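Local coordinates for ABC transporter, substrate binding protein (Aeropyrum pernix, PDB 3EAF) that probably captures a solute outside the membrane and hands it to an ABC transporter, and binds a magnesium ion, at residues Asp93-Asp98 against Pro115-Pro120; Ser255-Pro260 against Ile286-Val291; Gln264-Ile269 against Gly332-Asp337. One frame throughout, in Å; residues are numbered along the deposited sequence.

Contact 1 (Asp93-Asp98 against Pro115-Pro120)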
loop_
_atom_site.group_PDB
_atom_site.type_symbol
_atom_site.label_atom_id
_atom_site.label_comp_id
_atom_site.label_asym_id
_atom_site.label_seq_id
_atom_site.Cartn_x
_atom_site.Cartn_y
_atom_site.Cartn_z
ATOM N N ASP A 93 -2.794 2.080 19.017
ATOM C CA ASP A 93 -3.303 1.769 20.359
ATOM C C ASP A 93 -4.421 2.737 20.747
ATOM O O ASP A 93 -5.399 2.341 21.388
ATOM C CB ASP A 93 -2.184 1.810 21.415
ATOM C CG ASP A 93 -1.334 0.532 21.452
ATOM O OD1 ASP A 93 -1.768 -0.530 20.951
ATOM O OD2 ASP A 93 -0.215 0.590 22.008
ATOM N N GLN A 94 -4.269 3.998 20.341
ATOM C CA GLN A 94 -5.274 5.028 20.581
ATOM C C GLN A 94 -6.592 4.763 19.822
ATOM O O GLN A 94 -7.673 4.920 20.392
ATOM C CB GLN A 94 -4.715 6.421 20.253
ATOM C CG GLN A 94 -5.565 7.590 20.787
ATOM C CD GLN A 94 -5.737 7.558 22.301
ATOM O OE1 GLN A 94 -4.763 7.430 23.046
ATOM N NE2 GLN A 94 -6.981 7.678 22.763
ATOM N N VAL A 95 -6.499 4.353 18.553
ATOM C CA VAL A 95 -7.709 4.049 17.761
ATOM C C VAL A 95 -8.474 2.833 18.309
ATOM O O VAL A 95 -9.691 2.730 18.147
ATOM C CB VAL A 95 -7.434 3.909 16.227
ATOM C CG1 VAL A 95 -6.664 5.123 15.701
ATOM C CG2 VAL A 95 -6.695 2.626 15.895
ATOM N N ASP A 96 -7.757 1.930 18.971
ATOM C CA ASP A 96 -8.385 0.808 19.663
ATOM C C ASP A 96 -9.173 1.325 20.869
ATOM O O ASP A 96 -10.349 1.014 21.028
ATOM C CB ASP A 96 -7.334 -0.228 20.093
ATOM C CG ASP A 96 -7.923 -1.338 20.952
ATOM O OD1 ASP A 96 -8.939 -1.946 20.545
ATOM O OD2 ASP A 96 -7.364 -1.611 22.035
ATOM N N THR A 97 -8.512 2.133 21.697
ATOM C CA THR A 97 -9.150 2.813 22.828
ATOM C C THR A 97 -10.404 3.579 22.387
ATOM O O THR A 97 -11.478 3.421 22.977
ATOM C CB THR A 97 -8.149 3.769 23.513
ATOM O OG1 THR A 97 -7.019 3.017 23.973
ATOM C CG2 THR A 97 -8.784 4.486 24.692
ATOM N N ASP A 98 -10.262 4.370 21.323
ATOM C CA ASP A 98 -11.331 5.225 20.812
ATOM C C ASP A 98 -12.355 4.512 19.925
ATOM O O ASP A 98 -13.381 5.099 19.565
ATOM C CB ASP A 98 -10.734 6.412 20.064
ATOM C CG ASP A 98 -9.907 7.302 20.962
ATOM O OD1 ASP A 98 -10.194 7.342 22.181
ATOM O OD2 ASP A 98 -8.975 7.958 20.449
ATOM N N PRO A 115 -6.373 -4.201 17.022
ATOM C CA PRO A 115 -7.757 -4.603 16.734
ATOM C C PRO A 115 -8.532 -3.735 15.733
ATOM O O PRO A 115 -9.428 -4.243 15.083
ATOM C CB PRO A 115 -8.432 -4.568 18.114
ATOM C CG PRO A 115 -7.287 -4.722 19.094
ATOM C CD PRO A 115 -6.178 -3.926 18.458
ATOM N N PHE A 116 -8.207 -2.452 15.610
ATOM C CA PHE A 116 -8.995 -1.569 14.742
ATOM C C PHE A 116 -8.310 -1.187 13.432
ATOM O O PHE A 116 -8.860 -0.402 12.658
ATOM C CB PHE A 116 -9.484 -0.328 15.510
ATOM C CG PHE A 116 -10.695 -0.595 16.358
ATOM C CD1 PHE A 116 -11.971 -0.271 15.893
ATOM C CD2 PHE A 116 -10.571 -1.213 17.606
ATOM C CE1 PHE A 116 -13.106 -0.533 16.671
ATOM C CE2 PHE A 116 -11.698 -1.474 18.396
ATOM C CZ PHE A 116 -12.971 -1.136 17.920
ATOM N N ASN A 117 -7.132 -1.765 13.175
ATOM C CA ASN A 117 -6.393 -1.490 11.943
ATOM C C ASN A 117 -6.574 -2.563 10.870
ATOM O O ASN A 117 -6.427 -3.762 11.138
ATOM C CB ASN A 117 -4.907 -1.265 12.236
ATOM C CG ASN A 117 -4.654 0.020 13.014
ATOM O OD1 ASN A 117 -4.422 1.087 12.432
ATOM N ND2 ASN A 117 -4.726 -0.069 14.329
ATOM N N PHE A 118 -6.903 -2.113 9.659
ATOM C CA PHE A 118 -7.144 -2.992 8.514
ATOM C C PHE A 118 -6.523 -2.370 7.263
ATOM O O PHE A 118 -6.377 -1.154 7.168
ATOM C CB PHE A 118 -8.649 -3.180 8.266
ATOM C CG PHE A 118 -9.394 -3.829 9.401
ATOM C CD1 PHE A 118 -9.619 -5.205 9.407
ATOM C CD2 PHE A 118 -9.910 -3.061 10.447
ATOM C CE1 PHE A 118 -10.320 -5.812 10.452
ATOM C CE2 PHE A 118 -10.619 -3.656 11.495
ATOM C CZ PHE A 118 -10.832 -5.033 11.495
ATOM N N TYR A 119 -6.154 -3.213 6.308
ATOM C CA TYR A 119 -5.806 -2.749 4.962
ATOM C C TYR A 119 -6.029 -3.904 3.996
ATOM O O TYR A 119 -5.787 -5.051 4.360
ATOM C CB TYR A 119 -4.372 -2.188 4.882
ATOM C CG TYR A 119 -3.308 -2.999 5.599
ATOM C CD1 TYR A 119 -2.693 -4.089 4.972
ATOM C CD2 TYR A 119 -2.898 -2.666 6.893
ATOM C CE1 TYR A 119 -1.723 -4.848 5.624
ATOM C CE2 TYR A 119 -1.917 -3.419 7.552
ATOM C CZ TYR A 119 -1.337 -4.505 6.910
ATOM O OH TYR A 119 -0.363 -5.241 7.551
ATOM N N PRO A 120 -6.502 -3.607 2.768
ATOM C CA PRO A 120 -6.895 -4.648 1.811
ATOM C C PRO A 120 -5.726 -5.220 0.994
ATOM O O PRO A 120 -5.821 -5.349 -0.233
ATOM C CB PRO A 120 -7.873 -3.902 0.901
ATOM C CG PRO A 120 -7.315 -2.526 0.843
ATOM C CD PRO A 120 -6.699 -2.255 2.206
#
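Asp96 meets both Pro115 and Phe116 with the same carboxylate oxygen, and this polar-to-carbon touching forms the more exposed side of the contact. Its CG lies anti to the backbone N (chi1 174°), and OD1 comes to the edge of the Phe116 ring, near the ring plane and 3.4 Å from CD2, with carboxylate and ring planes 41° apart. OD1 also stands 3.5 Å from Pro115 CG. An acidic oxygen beside the rim hydrogens of an aromatic ring is probably mildly favourable, since the rim is slightly positive. Over one face of the same ring lies the carbonyl of Val95, its O 3.9 Å from Phe116 CG; helix backbone and helix side chain thus take the face and the edge.

The apolar share is small and more buried: Val95 CG2 reaches Phe116 CB at 4.1 Å, the two side chains sliding past each other in opposite directions. Against the same valine methyl lies a polar group, Asn117 ND2, at 3.7 Å, where the side chains cross at about a right angle.

Charged and polar bonds flank the packing. Within the helix Gln94 NE2 donates to Asp98 OD2 (3.1 Å), an oxygen that also takes Arg72 and Tyr68 of helix 61-74, while Asp93 pairs with Lys114.

Helix 85-98 links the parallel strands 79-82 and 101-104 as a beta-alpha-beta unit; through this contact it also packs against the loop leading into edge strand 117-118, and against its first residue, Asn117, in the layered alpha/beta lobe expected of a periplasmic binding protein.

Contact 2 (Ser255-Pro260 against Ile286-Val291)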
loop_
_atom_site.group_PDB
_atom_site.type_symbol
_atom_site.label_atom_id
_atom_site.label_comp_id
_atom_site.label_asym_id
_atom_site.label_seq_id
_atom_site.Cartn_x
_atom_site.Cartn_y
_atom_site.Cartn_z
ATOM N N SER A 255 2.663 -5.281 -6.615
ATOM C CA SER A 255 1.368 -4.664 -6.357
ATOM C C SER A 255 0.346 -5.725 -5.991
ATOM O O SER A 255 0.168 -6.690 -6.738
ATOM C CB SER A 255 0.879 -3.865 -7.567
ATOM O OG SER A 255 -0.401 -3.316 -7.312
ATOM N N PRO A 256 -0.323 -5.564 -4.836
ATOM C CA PRO A 256 -1.464 -6.422 -4.483
ATOM C C PRO A 256 -2.714 -6.167 -5.346
ATOM O O PRO A 256 -3.665 -6.967 -5.315
ATOM C CB PRO A 256 -1.749 -6.048 -3.019
ATOM C CG PRO A 256 -0.523 -5.297 -2.548
ATOM C CD PRO A 256 -0.025 -4.592 -3.769
ATOM N N PHE A 257 -2.692 -5.080 -6.120
ATOM C CA PHE A 257 -3.857 -4.603 -6.868
ATOM C C PHE A 257 -3.523 -4.557 -8.348
ATOM O O PHE A 257 -2.428 -4.124 -8.730
ATOM C CB PHE A 257 -4.255 -3.189 -6.408
ATOM C CG PHE A 257 -4.129 -2.976 -4.920
ATOM C CD1 PHE A 257 -5.153 -3.359 -4.061
ATOM C CD2 PHE A 257 -2.979 -2.405 -4.381
ATOM C CE1 PHE A 257 -5.043 -3.181 -2.696
ATOM C CE2 PHE A 257 -2.859 -2.215 -3.011
ATOM C CZ PHE A 257 -3.890 -2.612 -2.166
ATOM N N ILE A 258 -4.472 -4.992 -9.178
ATOM C CA ILE A 258 -4.327 -4.921 -10.630
ATOM C C ILE A 258 -4.272 -3.458 -11.093
ATOM O O ILE A 258 -4.995 -2.606 -10.563
ATOM C CB ILE A 258 -5.465 -5.723 -11.348
ATOM C CG1 ILE A 258 -5.069 -6.101 -12.783
ATOM C CG2 ILE A 258 -6.806 -4.968 -11.321
ATOM C CD1 ILE A 258 -3.861 -7.044 -12.887
ATOM N N TYR A 259 -3.379 -3.157 -12.035
ATOM C CA TYR A 259 -3.301 -1.816 -12.618
ATOM C C TYR A 259 -4.488 -1.648 -13.555
ATOM O O TYR A 259 -4.914 -2.628 -14.178
ATOM C CB TYR A 259 -2.039 -1.641 -13.463
ATOM C CG TYR A 259 -0.712 -1.521 -12.743
ATOM C CD1 TYR A 259 -0.522 -2.032 -11.457
ATOM C CD2 TYR A 259 0.374 -0.928 -13.386
ATOM C CE1 TYR A 259 0.719 -1.935 -10.823
ATOM C CE2 TYR A 259 1.605 -0.825 -12.769
ATOM C CZ TYR A 259 1.774 -1.328 -11.489
ATOM O OH TYR A 259 3.002 -1.218 -10.900
ATOM N N PRO A 260 -5.024 -0.411 -13.676
ATOM C CA PRO A 260 -6.082 -0.188 -14.676
ATOM C C PRO A 260 -5.729 -0.696 -16.092
ATOM O O PRO A 260 -6.587 -1.268 -16.756
ATOM C CB PRO A 260 -6.265 1.337 -14.662
ATOM C CG PRO A 260 -5.881 1.740 -13.275
ATOM C CD PRO A 260 -4.724 0.817 -12.912
ATOM N N ILE A 286 -6.580 7.877 -14.185
ATOM C CA ILE A 286 -6.861 6.692 -13.377
ATOM C C ILE A 286 -5.663 5.750 -13.456
ATOM O O ILE A 286 -5.331 5.234 -14.525
ATOM C CB ILE A 286 -8.170 5.994 -13.820
ATOM C CG1 ILE A 286 -9.355 6.980 -13.778
ATOM C CG2 ILE A 286 -8.448 4.734 -12.986
ATOM C CD1 ILE A 286 -9.654 7.571 -12.397
ATOM N N ASN A 287 -5.010 5.555 -12.316
ATOM C CA ASN A 287 -3.785 4.767 -12.237
ATOM C C ASN A 287 -3.792 3.918 -10.969
ATOM O O ASN A 287 -4.751 3.964 -10.201
ATOM C CB ASN A 287 -2.554 5.687 -12.290
ATOM C CG ASN A 287 -2.592 6.790 -11.229
ATOM O OD1 ASN A 287 -2.849 6.537 -10.052
ATOM N ND2 ASN A 287 -2.341 8.017 -11.650
ATOM N N LEU A 288 -2.725 3.151 -10.752
ATOM C CA LEU A 288 -2.597 2.312 -9.550
ATOM C C LEU A 288 -2.839 3.065 -8.227
ATOM O O LEU A 288 -3.490 2.545 -7.315
ATOM C CB LEU A 288 -1.221 1.638 -9.523
ATOM C CG LEU A 288 -0.833 0.924 -8.225
ATOM C CD1 LEU A 288 -1.716 -0.308 -8.000
ATOM C CD2 LEU A 288 0.650 0.562 -8.229
ATOM N N ARG A 289 -2.319 4.288 -8.123
ATOM C CA ARG A 289 -2.443 5.064 -6.879
ATOM C C ARG A 289 -3.899 5.406 -6.599
ATOM O O ARG A 289 -4.362 5.317 -5.462
ATOM C CB ARG A 289 -1.584 6.335 -6.932
ATOM C CG ARG A 289 -0.097 6.102 -7.252
ATOM C CD ARG A 289 0.464 4.886 -6.511
ATOM N NE ARG A 289 1.822 4.551 -6.939
ATOM C CZ ARG A 289 2.492 3.481 -6.535
ATOM N NH1 ARG A 289 1.932 2.616 -5.695
ATOM N NH2 ARG A 289 3.727 3.279 -6.972
ATOM N N VAL A 290 -4.615 5.782 -7.656
ATOM C CA VAL A 290 -6.057 6.000 -7.601
ATOM C C VAL A 290 -6.783 4.728 -7.140
ATOM O O VAL A 290 -7.664 4.792 -6.280
ATOM C CB VAL A 290 -6.603 6.507 -8.965
ATOM C CG1 VAL A 290 -8.128 6.686 -8.929
ATOM C CG2 VAL A 290 -5.929 7.827 -9.351
ATOM N N VAL A 291 -6.398 3.578 -7.688
ATOM C CA VAL A 291 -6.962 2.302 -7.245
ATOM C C VAL A 291 -6.741 2.090 -5.738
ATOM O O VAL A 291 -7.658 1.701 -5.021
ATOM C CB VAL A 291 -6.387 1.105 -8.048
ATOM C CG1 VAL A 291 -6.935 -0.217 -7.518
ATOM C CG2 VAL A 291 -6.691 1.258 -9.542
#
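Leu288, in the first turn of helix 288-304, drives its forked end between Ser255, Phe257 and Tyr259, and here the packing is tight. Its CB lies over one face of the Tyr259 ring, toward the rim. CG, anti to the backbone N (chi1 170°), points the fork toward the loop, and CD2 comes to 3.6 Å from Tyr259 CE1. The other methyl, CD1, lies 3.4 Å from Ser255 OG and 4.2 Å from Phe257 CB.

That serine hydroxyl is committed to Phe257 O, 2.6 Å away, donating in the carbonyl plane on a lone pair (C=O...donor angle 129°). The same carbonyl oxygen and Ser255 CB lie in plane at the edge of the tyrosine ring. An alanine in place of Ser255 would probably leave Phe257 O without this donor and open a small gap beside Leu288 CD1.

Pro260 makes the second close patch: its CG meets Val291 CG2 at 3.9 Å and Ile286 CG2 at 4.0 Å, and its CD packs on the Asn287-Leu288 peptide, 3.8 Å from Leu288 N. Ile258 O, near Val291 CG1, is buried with no polar partner in the model. Contact thins at partly exposed Asn287, which turns away from the loop and caps the helix instead, OD1 accepting from Val290 N (3.1 Å).

Around this junction, strand 352-357 lines the loop through Ile355 and Phe353, and helix 267-278 covers Ile258 and Ile286. Helix 18-38 packs on Ile286, Arg289 and Val290. Residues 255-260 carry the chain from the end of strand 251-255 past the start of helix 288-304.

Contact 3 (Gln264-Ile269 against Gly332-Asp337)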
loop_
_atom_site.group_PDB
_atom_site.type_symbol
_atom_site.label_atom_id
_atom_site.label_comp_id
_atom_site.label_asym_id
_atom_site.label_seq_id
_atom_site.Cartn_x
_atom_site.Cartn_y
_atom_site.Cartn_z
ATOM N N GLN A 264 -8.893 -3.876 -17.972
ATOM C CA GLN A 264 -10.013 -3.535 -18.869
ATOM C C GLN A 264 -11.281 -4.333 -18.592
ATOM O O GLN A 264 -12.391 -3.824 -18.765
ATOM C CB GLN A 264 -9.615 -3.758 -20.329
ATOM C CG GLN A 264 -9.014 -2.545 -20.998
ATOM C CD GLN A 264 -8.252 -2.873 -22.272
ATOM O OE1 GLN A 264 -7.343 -3.716 -22.277
ATOM N NE2 GLN A 264 -8.593 -2.179 -23.355
ATOM N N ASP A 265 -11.102 -5.585 -18.173
ATOM C CA ASP A 265 -12.210 -6.509 -17.951
ATOM C C ASP A 265 -12.423 -6.824 -16.467
ATOM O O ASP A 265 -13.119 -7.777 -16.112
ATOM C CB ASP A 265 -11.995 -7.781 -18.773
ATOM C CG ASP A 265 -12.054 -7.515 -20.273
ATOM O OD1 ASP A 265 -13.154 -7.209 -20.781
ATOM O OD2 ASP A 265 -11.008 -7.602 -20.943
ATOM N N VAL A 266 -11.836 -5.997 -15.602
ATOM C CA VAL A 266 -12.004 -6.160 -14.164
ATOM C C VAL A 266 -13.113 -5.236 -13.672
ATOM O O VAL A 266 -13.070 -4.024 -13.906
ATOM C CB VAL A 266 -10.666 -5.927 -13.391
ATOM C CG1 VAL A 266 -10.893 -5.979 -11.890
ATOM C CG2 VAL A 266 -9.627 -6.978 -13.805
ATOM N N GLU A 267 -14.097 -5.829 -12.995
ATOM C CA GLU A 267 -15.293 -5.130 -12.521
ATOM C C GLU A 267 -14.937 -3.886 -11.700
ATOM O O GLU A 267 -15.439 -2.788 -11.975
ATOM C CB GLU A 267 -16.191 -6.099 -11.733
ATOM C CG GLU A 267 -17.650 -5.664 -11.562
ATOM C CD GLU A 267 -17.847 -4.668 -10.422
ATOM O OE1 GLU A 267 -16.958 -4.586 -9.547
ATOM O OE2 GLU A 267 -18.886 -3.963 -10.403
ATOM N N GLY A 268 -14.046 -4.058 -10.722
ATOM C CA GLY A 268 -13.634 -2.971 -9.828
ATOM C C GLY A 268 -12.908 -1.837 -10.527
ATOM O O GLY A 268 -13.079 -0.678 -10.160
ATOM N N ILE A 269 -12.100 -2.173 -11.531
ATOM C CA ILE A 269 -11.473 -1.179 -12.408
ATOM C C ILE A 269 -12.533 -0.410 -13.218
ATOM O O ILE A 269 -12.445 0.815 -13.370
ATOM C CB ILE A 269 -10.415 -1.832 -13.358
ATOM C CG1 ILE A 269 -9.232 -2.415 -12.561
ATOM C CG2 ILE A 269 -9.904 -0.833 -14.392
ATOM C CD1 ILE A 269 -8.479 -1.405 -11.689
ATOM N N GLY A 332 -14.430 -6.112 -6.401
ATOM C CA GLY A 332 -14.552 -6.179 -7.859
ATOM C C GLY A 332 -13.384 -6.860 -8.551
ATOM O O GLY A 332 -13.086 -6.564 -9.707
ATOM N N GLY A 333 -12.726 -7.772 -7.837
ATOM C CA GLY A 333 -11.615 -8.549 -8.383
ATOM C C GLY A 333 -10.347 -7.750 -8.630
ATOM O O GLY A 333 -9.521 -8.138 -9.454
ATOM N N ILE A 334 -10.192 -6.634 -7.917
ATOM C CA ILE A 334 -9.001 -5.793 -8.050
ATOM C C ILE A 334 -7.799 -6.395 -7.330
ATOM O O ILE A 334 -6.670 -6.329 -7.834
ATOM C CB ILE A 334 -9.241 -4.362 -7.498
ATOM C CG1 ILE A 334 -10.180 -3.570 -8.423
ATOM C CG2 ILE A 334 -7.908 -3.625 -7.292
ATOM C CD1 ILE A 334 -10.622 -2.209 -7.832
ATOM N N THR A 335 -8.045 -6.966 -6.150
ATOM C CA THR A 335 -6.974 -7.529 -5.319
ATOM C C THR A 335 -6.549 -8.914 -5.829
ATOM O O THR A 335 -7.338 -9.613 -6.483
ATOM C CB THR A 335 -7.353 -7.565 -3.807
ATOM O OG1 THR A 335 -8.539 -8.348 -3.606
ATOM C CG2 THR A 335 -7.598 -6.151 -3.275
ATOM N N ALA A 336 -5.301 -9.295 -5.535
ATOM C CA ALA A 336 -4.721 -10.559 -6.013
ATOM C C ALA A 336 -5.378 -11.790 -5.397
ATOM O O ALA A 336 -5.297 -12.881 -5.951
ATOM C CB ALA A 336 -3.198 -10.583 -5.777
ATOM N N ASP A 337 -6.029 -11.604 -4.252
ATOM C CA ASP A 337 -6.804 -12.658 -3.598
ATOM C C ASP A 337 -7.923 -11.954 -2.822
ATOM O O ASP A 337 -7.845 -10.742 -2.570
ATOM C CB ASP A 337 -5.894 -13.466 -2.661
ATOM C CG ASP A 337 -6.468 -14.845 -2.279
ATOM O OD1 ASP A 337 -7.626 -15.173 -2.628
ATOM O OD2 ASP A 337 -5.738 -15.606 -1.611
#
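The carbonyl oxygen of Gly332 accepts from Gly268 N at 2.9 Å, with an N-H...O angle of 159°. Gly268 stands in the first turn of helix 267-278, two residues after the N-cap Val266, so an amide at the helix start finds its acceptor in a loop distant in sequence. The donor is tilted 17° from the carbonyl plane. Val266 crowds the same oxygen: its CG1, anti to the backbone N (chi1 175°), comes to 3.1 Å from Gly332 O and 3.5 Å from Gly333 O.

Both segments are bare of side chains where they come closest, the alpha carbons of Gly268 and Gly332 lying 3.9 Å apart. A beta carbon on Gly332 would run into Gly268 N and Glu267 OE1, and one on Gly268 would strike Ile334 CG1. Gly332 and Gly333 also both have positive phi, and they are followed by Ile334, whose CG1 and CD1 pack on Gly268.

Ile334 supplies the buried side. It packs on Val291 and Val295 of helix 288-304 as well, whereas exposed Glu267 touches Trp298 of that helix. The methyl end of Ile334 lies against the glycine backbone, its CD1 3.6 Å from Gly268 C, and CG1 stands 4.3 Å from Ile269 CD1.

In the fold
Contacts 2 and 3 are neighbours, their centres 10 Å apart, and their segments alternate along the chain. Two backbone bonds join their loops, Pro256 O to Ala336 N and Ile258 N to Ile334 O, both 2.9 Å, while Val291 CG1 meets Ile334 CG2 at 3.6 Å. Contact 1 lies 25 Å from contact 2 and 27 Å from contact 3, centre to centre, yet Pro120 at the end of its second segment reaches both: its O is 3.4 Å from Phe257 CE1 and 3.6 Å from Thr335 CG2. The magnesium ion held by Glu325, Asp340 and Tyr341 is about 13 Å from the Pro115 side chain of contact 1; contact 3 lies away from that site.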